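Local coordinates for ribulose bisphosphate carboxylase (Pyrococcus horikoshii, PDB 2D69), which probably catalyses the magnesium-dependent addition of carbon dioxide and water to ribulose 1,5-bisphosphate, giving two molecules of 3-phosphoglycerate in an archaeal AMP degradation pathway, at residues E172-L177 / R204-V209; Y223-T228 / E239-E244. One frame throughout, in Å; residues are numbered along the deposited sequence.

Interaction 1: residues E172-L177 / R204-V209; sequences EIAYEL and RKLYRV. With SO4 (sulfate ion), chain I.
Two neighbouring outer helices of the Rubisco alpha/beta barrel, 167-179 and 199-217, meet here through Ala174 and Tyr175 on one side and Leu206 and Val209 on the other. The inner contact is tight: the methyl of Ala174 points at the partner helix, and its CB lies 3.5 Å from CD1 of Leu206, closer than carbons usually pack. Both residues also rest on Leu185 of strand 184-186, which puts this pair against the barrel wall. Farther out, CG1 of Val209 sits 4.0 Å from CB of Tyr175 and near the plane of the phenol ring, at its edge. CG of Tyr175 is anti to the backbone N (chi1 -176°), which carries the ring along helix 199-217 until OH hydrogen-bonds to Glu216. A sulfate ion, probably from the crystallisation liquor, lies beside this apolar seam. Lys205 bends at chi2 (64°) and donates from NZ to sulfate O3 at 2.7 Å, while CG2 of Val209 stands 3.4 Å from O2. The guanidinium of Arg208 approaches obliquely, NH1 3.4 Å from O3, and also forms a salt bridge with Glu145 of a second subunit. With Lys205 cut back to an alanine, sulfate O3 is likely to lose its ammonium donor and the anion to be held less firmly. The contact pairs apolar groups at the barrel wall with a margin where Lys205 and Arg208, partly offset by glutamates, probably accommodate an anion.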
ATOM      1  N   GLU A 172      -9.710  34.286 -19.038  1.00 18.02           N
ATOM      2  CA  GLU A 172     -10.271  35.198 -20.062  1.00 18.93           C
ATOM      3  C   GLU A 172      -9.221  35.579 -21.087  1.00 17.46           C
ATOM      4  O   GLU A 172      -9.487  35.625 -22.274  1.00 15.10           O
ATOM      5  CB  GLU A 172     -10.904  36.458 -19.427  1.00 19.74           C
ATOM      6  CG  GLU A 172     -12.130  36.106 -18.587  1.00 25.47           C
ATOM      7  CD  GLU A 172     -12.761  37.287 -17.809  1.00 32.67           C
ATOM      8  OE1 GLU A 172     -12.069  38.294 -17.453  1.00 34.39           O
ATOM      9  OE2 GLU A 172     -13.970  37.172 -17.527  1.00 34.03           O
ATOM     10  N   ILE A 173      -8.023  35.878 -20.627  1.00 16.87           N
ATOM     11  CA  ILE A 173      -6.978  36.152 -21.577  1.00 16.74           C
ATOM     12  C   ILE A 173      -6.634  34.922 -22.396  1.00 16.50           C
ATOM     13  O   ILE A 173      -6.480  35.026 -23.619  1.00 15.91           O
ATOM     14  CB  ILE A 173      -5.773  36.860 -20.926  1.00 17.49           C
ATOM     15  CG1 ILE A 173      -4.761  37.242 -21.992  1.00 18.68           C
ATOM     16  CG2 ILE A 173      -5.147  36.066 -19.815  1.00 19.92           C
ATOM     17  CD1 ILE A 173      -5.323  38.246 -22.985  1.00 20.26           C
ATOM     18  N   ALA A 174      -6.573  33.745 -21.763  1.00 15.64           N
ATOM     19  CA  ALA A 174      -6.307  32.506 -22.480  1.00 14.35           C
ATOM     20  C   ALA A 174      -7.310  32.270 -23.573  1.00 14.62           C
ATOM     21  O   ALA A 174      -6.946  31.852 -24.643  1.00 14.52           O
ATOM     22  CB  ALA A 174      -6.344  31.328 -21.526  1.00 15.69           C
ATOM     23  N   TYR A 175      -8.585  32.486 -23.281  1.00 13.55           N
ATOM     24  CA  TYR A 175      -9.663  32.278 -24.292  1.00 14.49           C
ATOM     25  C   TYR A 175      -9.407  33.132 -25.519  1.00 14.35           C
ATOM     26  O   TYR A 175      -9.582  32.669 -26.640  1.00 15.29           O
ATOM     27  CB  TYR A 175     -11.019  32.638 -23.717  1.00 14.06           C
ATOM     28  CG  TYR A 175     -12.148  32.359 -24.652  1.00 15.36           C
ATOM     29  CD1 TYR A 175     -12.680  33.359 -25.425  1.00 15.22           C
ATOM     30  CD2 TYR A 175     -12.605  31.060 -24.847  1.00 16.54           C
ATOM     31  CE1 TYR A 175     -13.744  33.116 -26.276  1.00 14.25           C
ATOM     32  CE2 TYR A 175     -13.623  30.785 -25.731  1.00 14.63           C
ATOM     33  CZ  TYR A 175     -14.185  31.824 -26.442  1.00 15.49           C
ATOM     34  OH  TYR A 175     -15.181  31.594 -27.335  1.00 12.93           O
ATOM     35  N   GLU A 176      -9.041  34.385 -25.287  1.00 14.29           N
ATOM     36  CA  GLU A 176      -8.720  35.299 -26.361  1.00 14.85           C
ATOM     37  C   GLU A 176      -7.558  34.826 -27.224  1.00 14.15           C
ATOM     38  O   GLU A 176      -7.644  34.815 -28.454  1.00 13.75           O
ATOM     39  CB  GLU A 176      -8.405  36.722 -25.808  1.00 14.79           C
ATOM     40  CG  GLU A 176      -9.577  37.479 -25.187  1.00 15.16           C
ATOM     41  CD  GLU A 176     -10.787  37.575 -26.109  1.00 17.01           C
ATOM     42  OE1 GLU A 176     -11.866  37.038 -25.774  1.00 14.45           O
ATOM     43  OE2 GLU A 176     -10.649  38.224 -27.161  1.00 18.29           O
ATOM     44  N   LEU A 177      -6.487  34.417 -26.571  1.00 13.84           N
ATOM     45  CA  LEU A 177      -5.248  34.078 -27.275  1.00 14.20           C
ATOM     46  C   LEU A 177      -5.383  32.845 -28.111  1.00 14.42           C
ATOM     47  O   LEU A 177      -5.028  32.847 -29.305  1.00 14.34           O
ATOM     48  CB  LEU A 177      -4.120  33.884 -26.281  1.00 13.54           C
ATOM     49  CG  LEU A 177      -3.703  35.156 -25.557  1.00 15.82           C
ATOM     50  CD1 LEU A 177      -2.847  34.850 -24.376  1.00 17.54           C
ATOM     51  CD2 LEU A 177      -2.933  36.028 -26.478  1.00 18.44           C
ATOM     52  N   ARG A 204      -7.627  23.144 -13.219  1.00 16.50           N
ATOM     53  CA  ARG A 204      -9.054  22.829 -13.425  1.00 16.73           C
ATOM     54  C   ARG A 204      -9.697  23.788 -14.379  1.00 16.14           C
ATOM     55  O   ARG A 204     -10.445  23.379 -15.309  1.00 16.46           O
ATOM     56  CB  ARG A 204      -9.794  22.842 -12.115  1.00 16.57           C
ATOM     57  CG  ARG A 204      -9.374  21.707 -11.191  1.00 21.04           C
ATOM     58  CD  ARG A 204     -10.042  21.836  -9.842  1.00 22.75           C
ATOM     59  NE  ARG A 204      -9.506  20.993  -8.816  1.00 24.62           N
ATOM     60  CZ  ARG A 204      -9.295  21.382  -7.553  1.00 28.59           C
ATOM     61  NH1 ARG A 204      -9.486  22.656  -7.139  1.00 26.87           N
ATOM     62  NH2 ARG A 204      -8.826  20.484  -6.704  1.00 30.76           N
ATOM     63  N   LYS A 205      -9.455  25.082 -14.193  1.00 13.39           N
ATOM     64  CA  LYS A 205     -10.154  26.047 -15.053  1.00 14.29           C
ATOM     65  C   LYS A 205      -9.628  26.100 -16.472  1.00 13.75           C
ATOM     66  O   LYS A 205     -10.393  26.067 -17.415  1.00 14.19           O
ATOM     67  CB  LYS A 205     -10.137  27.448 -14.427  1.00 14.79           C
ATOM     68  CG  LYS A 205     -10.849  28.567 -15.185  1.00 16.33           C
ATOM     69  CD  LYS A 205     -12.348  28.334 -15.295  1.00 17.14           C
ATOM     70  CE  LYS A 205     -13.001  29.496 -16.024  1.00 20.12           C
ATOM     71  NZ  LYS A 205     -14.522  29.347 -16.094  1.00 21.02           N
ATOM     72  N   LEU A 206      -8.319  26.185 -16.638  1.00 14.00           N
ATOM     73  CA  LEU A 206      -7.761  26.520 -17.950  1.00 14.26           C
ATOM     74  C   LEU A 206      -7.912  25.415 -18.975  1.00 13.41           C
ATOM     75  O   LEU A 206      -8.042  25.686 -20.169  1.00 13.28           O
ATOM     76  CB  LEU A 206      -6.300  26.919 -17.826  1.00 13.87           C
ATOM     77  CG  LEU A 206      -6.023  28.396 -17.588  1.00 16.55           C
ATOM     78  CD1 LEU A 206      -6.257  29.155 -18.844  1.00 15.92           C
ATOM     79  CD2 LEU A 206      -6.896  28.938 -16.420  1.00 20.15           C
ATOM     80  N   TYR A 207      -7.927  24.176 -18.519  1.00 14.61           N
ATOM     81  CA  TYR A 207      -8.080  23.038 -19.430  1.00 14.18           C
ATOM     82  C   TYR A 207      -9.518  22.923 -19.891  1.00 15.84           C
ATOM     83  O   TYR A 207      -9.787  22.420 -20.980  1.00 16.56           O
ATOM     84  CB  TYR A 207      -7.504  21.734 -18.806  1.00 14.08           C
ATOM     85  CG  TYR A 207      -5.973  21.761 -18.824  1.00 11.31           C
ATOM     86  CD1 TYR A 207      -5.231  22.130 -17.707  1.00 14.48           C
ATOM     87  CD2 TYR A 207      -5.255  21.509 -20.028  1.00 11.22           C
ATOM     88  CE1 TYR A 207      -3.897  22.202 -17.776  1.00 10.67           C
ATOM     89  CE2 TYR A 207      -3.912  21.584 -20.091  1.00 13.01           C
ATOM     90  CZ  TYR A 207      -3.219  21.954 -18.972  1.00  8.67           C
ATOM     91  OH  TYR A 207      -1.851  22.054 -18.946  1.00 17.07           O
ATOM     92  N   ARG A 208     -10.457  23.371 -19.070  1.00 17.56           N
ATOM     93  CA  ARG A 208     -11.844  23.496 -19.525  1.00 18.53           C
ATOM     94  C   ARG A 208     -11.996  24.550 -20.636  1.00 16.74           C
ATOM     95  O   ARG A 208     -12.641  24.318 -21.653  1.00 14.69           O
ATOM     96  CB  ARG A 208     -12.791  23.826 -18.365  1.00 20.18           C
ATOM     97  CG  ARG A 208     -12.822  22.726 -17.293  1.00 28.44           C
ATOM     98  CD  ARG A 208     -13.767  23.004 -16.102  1.00 36.26           C
ATOM     99  NE  ARG A 208     -15.151  23.034 -16.574  1.00 41.06           N
ATOM    100  CZ  ARG A 208     -15.860  24.134 -16.855  1.00 48.16           C
ATOM    101  NH1 ARG A 208     -15.342  25.361 -16.696  1.00 48.75           N
ATOM    102  NH2 ARG A 208     -17.125  24.001 -17.297  1.00 49.97           N
ATOM    103  N   VAL A 209     -11.366  25.691 -20.449  1.00 15.50           N
ATOM    104  CA  VAL A 209     -11.347  26.727 -21.474  1.00 14.42           C
ATOM    105  C   VAL A 209     -10.660  26.184 -22.732  1.00 15.58           C
ATOM    106  O   VAL A 209     -11.162  26.365 -23.860  1.00 14.18           O
ATOM    107  CB  VAL A 209     -10.540  27.952 -20.996  1.00 14.39           C
ATOM    108  CG1 VAL A 209     -10.346  29.015 -22.134  1.00 12.93           C
ATOM    109  CG2 VAL A 209     -11.161  28.590 -19.758  1.00 15.59           C
TER
HETATM  110  S   SO4 I1005     -15.051  27.730 -19.882  1.00131.79           S
HETATM  111  O1  SO4 I1005     -16.478  27.709 -20.182  1.00132.46           O
HETATM  112  O2  SO4 I1005     -14.377  28.627 -20.820  1.00131.75           O
HETATM  113  O3  SO4 I1005     -14.853  28.167 -18.501  1.00131.55           O
HETATM  114  O4  SO4 I1005     -14.526  26.380 -20.037  1.00132.73           O

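Interaction 2: residues Y223-T228 / E239-E244; sequences YLINIT and EMVANE
The buried layer between the barrel wall and its outer helices holds this contact, in which Ile225 of segment 223-228 meets Val241 of helix 231-244. CG2 of Ile225 approaches CG2 of Val241 to 3.5 Å, tighter than usual for two methyls, and lies 4.0 Å from CG1 of the same valine. One isoleucine methyl therefore touches both valine branches, and the two side chains run antiparallel alongside each other. That methyl is wedged between the backbone N and the carbonyl carbon of Ile225, because CG1 takes the position anti to N (chi1 -175°). A looser contact follows two residues on, where CG2 of Ile227 stands 4.4 Å from CG2 of Val241. Strand 222-224, helix 231-244 and the parallel strand 248-252 form a beta-alpha-beta crossover of the eight-stranded barrel, and Met250 of the second strand exchanges backbone hydrogen bonds with Ile225 and Ile227. The side chain of Ile225 is about 8 Å from that of Lys186, the lysine predicted to bind magnesium through its carbamate. CB of Ile225 sits over the middle of the Tyr223 ring, 3.7 Å from its plane. Tyr223 OH is hydrogen-bonded to both Asp187 and Arg202, bonds that probably hold the ring against Ile225. Tyr207 of helix 199-217 packs on both Ile225 and Val241.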
ATOM      1  N   TYR A 223      -0.902  24.118 -23.471  1.00 13.09           N
ATOM      2  CA  TYR A 223      -0.611  24.997 -22.353  1.00 13.59           C
ATOM      3  C   TYR A 223       0.716  24.593 -21.731  1.00 12.76           C
ATOM      4  O   TYR A 223       0.818  23.538 -21.120  1.00 13.80           O
ATOM      5  CB  TYR A 223      -1.746  24.882 -21.309  1.00 13.66           C
ATOM      6  CG  TYR A 223      -1.652  25.837 -20.132  1.00 12.41           C
ATOM      7  CD1 TYR A 223      -0.745  26.880 -20.116  1.00 12.90           C
ATOM      8  CD2 TYR A 223      -2.476  25.694 -19.039  1.00 13.19           C
ATOM      9  CE1 TYR A 223      -0.649  27.709 -19.046  1.00 13.43           C
ATOM     10  CE2 TYR A 223      -2.403  26.560 -17.957  1.00 11.60           C
ATOM     11  CZ  TYR A 223      -1.496  27.538 -17.954  1.00 13.84           C
ATOM     12  OH  TYR A 223      -1.407  28.379 -16.878  1.00 17.73           O
ATOM     13  N   LEU A 224       1.701  25.460 -21.871  1.00 12.56           N
ATOM     14  CA  LEU A 224       2.995  25.286 -21.305  1.00 12.02           C
ATOM     15  C   LEU A 224       2.909  25.825 -19.912  1.00 12.35           C
ATOM     16  O   LEU A 224       3.357  26.934 -19.605  1.00 12.39           O
ATOM     17  CB  LEU A 224       4.046  26.042 -22.117  1.00 13.28           C
ATOM     18  CG  LEU A 224       3.983  25.744 -23.624  1.00 12.46           C
ATOM     19  CD1 LEU A 224       4.937  26.639 -24.363  1.00 12.16           C
ATOM     20  CD2 LEU A 224       4.253  24.309 -23.968  1.00 12.28           C
ATOM     21  N   ILE A 225       2.347  24.997 -19.052  1.00 12.99           N
ATOM     22  CA  ILE A 225       2.033  25.356 -17.682  1.00 12.72           C
ATOM     23  C   ILE A 225       3.220  25.152 -16.799  1.00 12.70           C
ATOM     24  O   ILE A 225       3.832  24.083 -16.827  1.00 12.84           O
ATOM     25  CB  ILE A 225       0.782  24.551 -17.228  1.00 13.22           C
ATOM     26  CG1 ILE A 225       0.349  25.000 -15.819  1.00 15.84           C
ATOM     27  CG2 ILE A 225       1.015  23.034 -17.260  1.00 11.22           C
ATOM     28  CD1 ILE A 225      -1.078  24.683 -15.550  1.00 15.19           C
ATOM     29  N   ASN A 226       3.554  26.177 -16.010  1.00 12.30           N
ATOM     30  CA  ASN A 226       4.757  26.183 -15.177  1.00 12.24           C
ATOM     31  C   ASN A 226       4.611  25.366 -13.880  1.00 12.05           C
ATOM     32  O   ASN A 226       3.963  25.792 -12.950  1.00 12.73           O
ATOM     33  CB  ASN A 226       5.080  27.603 -14.854  1.00 12.20           C
ATOM     34  CG  ASN A 226       6.432  27.788 -14.256  1.00 11.84           C
ATOM     35  OD1 ASN A 226       6.887  28.935 -14.060  1.00 21.05           O
ATOM     36  ND2 ASN A 226       7.138  26.716 -14.060  1.00 10.03           N
ATOM     37  N   ILE A 227       5.217  24.188 -13.846  1.00 13.03           N
ATOM     38  CA  ILE A 227       5.185  23.266 -12.687  1.00 13.32           C
ATOM     39  C   ILE A 227       6.434  23.421 -11.813  1.00 14.19           C
ATOM     40  O   ILE A 227       6.619  22.697 -10.856  1.00 14.37           O
ATOM     41  CB  ILE A 227       5.094  21.814 -13.130  1.00 12.78           C
ATOM     42  CG1 ILE A 227       6.331  21.355 -13.881  1.00 12.35           C
ATOM     43  CG2 ILE A 227       3.853  21.575 -14.110  1.00 10.69           C
ATOM     44  CD1 ILE A 227       6.447  19.809 -13.935  1.00 18.99           C
ATOM     45  N   THR A 228       7.289  24.348 -12.169  1.00 14.92           N
ATOM     46  CA  THR A 228       8.535  24.566 -11.436  1.00 14.30           C
ATOM     47  C   THR A 228       8.243  24.739  -9.926  1.00 15.52           C
ATOM     48  O   THR A 228       7.288  25.417  -9.535  1.00 11.97           O
ATOM     49  CB  THR A 228       9.219  25.807 -11.952  1.00 14.98           C
ATOM     50  OG1 THR A 228       9.464  25.700 -13.342  1.00 12.72           O
ATOM     51  CG2 THR A 228      10.587  26.008 -11.326  1.00 16.46           C
ATOM     52  N   GLU A 239       1.355  15.528 -12.353  1.00 14.20           N
ATOM     53  CA  GLU A 239       0.232  14.557 -12.305  1.00 15.13           C
ATOM     54  C   GLU A 239      -1.117  15.237 -12.475  1.00 13.84           C
ATOM     55  O   GLU A 239      -2.060  14.729 -13.180  1.00 13.14           O
ATOM     56  CB  GLU A 239       0.256  13.777 -10.953  1.00 15.94           C
ATOM     57  CG  GLU A 239       1.454  12.842 -10.789  1.00 20.79           C
ATOM     58  CD  GLU A 239       1.562  12.186  -9.400  1.00 23.86           C
ATOM     59  OE1 GLU A 239       0.998  12.713  -8.429  1.00 27.48           O
ATOM     60  OE2 GLU A 239       2.219  11.144  -9.273  1.00 31.40           O
ATOM     61  N   MET A 240      -1.270  16.408 -11.884  1.00 12.47           N
ATOM     62  CA  MET A 240      -2.522  17.181 -12.058  1.00 14.13           C
ATOM     63  C   MET A 240      -2.764  17.620 -13.503  1.00 13.34           C
ATOM     64  O   MET A 240      -3.889  17.539 -14.011  1.00 14.15           O
ATOM     65  CB  MET A 240      -2.587  18.393 -11.150  1.00 13.43           C
ATOM     66  CG  MET A 240      -2.634  18.099  -9.648  1.00 17.43           C
ATOM     67  SD  MET A 240      -2.175  19.712  -8.882  1.00 19.84           S
ATOM     68  CE  MET A 240      -1.764  19.217  -7.146  1.00 19.56           C
ATOM     69  N   VAL A 241      -1.688  18.002 -14.187  1.00 12.70           N
ATOM     70  CA  VAL A 241      -1.791  18.421 -15.582  1.00 13.45           C
ATOM     71  C   VAL A 241      -2.264  17.224 -16.424  1.00 12.38           C
ATOM     72  O   VAL A 241      -3.289  17.312 -17.120  1.00 16.13           O
ATOM     73  CB  VAL A 241      -0.413  19.047 -16.066  1.00 12.56           C
ATOM     74  CG1 VAL A 241      -0.449  19.295 -17.623  1.00 12.61           C
ATOM     75  CG2 VAL A 241      -0.162  20.352 -15.355  1.00 12.53           C
ATOM     76  N   ALA A 242      -1.601  16.072 -16.294  1.00 14.05           N
ATOM     77  CA  ALA A 242      -1.909  14.847 -17.086  1.00 14.38           C
ATOM     78  C   ALA A 242      -3.341  14.413 -16.814  1.00 15.04           C
ATOM     79  O   ALA A 242      -4.112  14.048 -17.722  1.00 15.33           O
ATOM     80  CB  ALA A 242      -0.962  13.737 -16.733  1.00 15.99           C
ATOM     81  N   ASN A 243      -3.719  14.499 -15.548  1.00 15.15           N
ATOM     82  CA  ASN A 243      -5.058  14.160 -15.131  1.00 16.76           C
ATOM     83  C   ASN A 243      -6.133  14.987 -15.750  1.00 14.96           C
ATOM     84  O   ASN A 243      -7.228  14.510 -15.998  1.00 15.72           O
ATOM     85  CB  ASN A 243      -5.184  14.315 -13.622  1.00 18.10           C
ATOM     86  CG  ASN A 243      -5.633  13.105 -13.037  1.00 25.77           C
ATOM     87  OD1 ASN A 243      -4.766  12.238 -12.694  1.00 36.45           O
ATOM     88  ND2 ASN A 243      -6.989  12.889 -13.035  1.00 22.49           N
ATOM     89  N   GLU A 244      -5.814  16.235 -16.011  1.00 14.67           N
ATOM     90  CA  GLU A 244      -6.745  17.137 -16.648  1.00 15.57           C
ATOM     91  C   GLU A 244      -6.752  17.037 -18.174  1.00 15.49           C
ATOM     92  O   GLU A 244      -7.573  17.675 -18.814  1.00 15.99           O
ATOM     93  CB  GLU A 244      -6.504  18.574 -16.147  1.00 15.90           C
ATOM     94  CG  GLU A 244      -7.759  19.423 -15.988  1.00 19.63           C
ATOM     95  CD  GLU A 244      -8.731  18.933 -14.920  1.00 21.33           C
ATOM     96  OE1 GLU A 244      -8.316  18.339 -13.930  1.00 21.73           O
ATOM     97  OE2 GLU A 244      -9.931  19.158 -15.075  1.00 28.79           O
TER

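From the N terminus, the chain runs through helix 167-179, strand 184-186 and into helix 199-217, where interaction 1 closes a loop with 26 residues between its segments. It then passes directly to strand 222-224, and interaction 2 closes a shorter loop, with 10 residues between, once helix 231-244 packs back on segment 223-228. The two loops follow in series, neither nesting nor crossing, and their centres are 14 Å apart. Helix 199-217 joins them: another face of segment 204-209 carries Tyr207, whose CB lies 3.7 Å from CG of Glu244. Three consecutive outer helices and strand 222-224 are thereby tied together in the catalytic barrel.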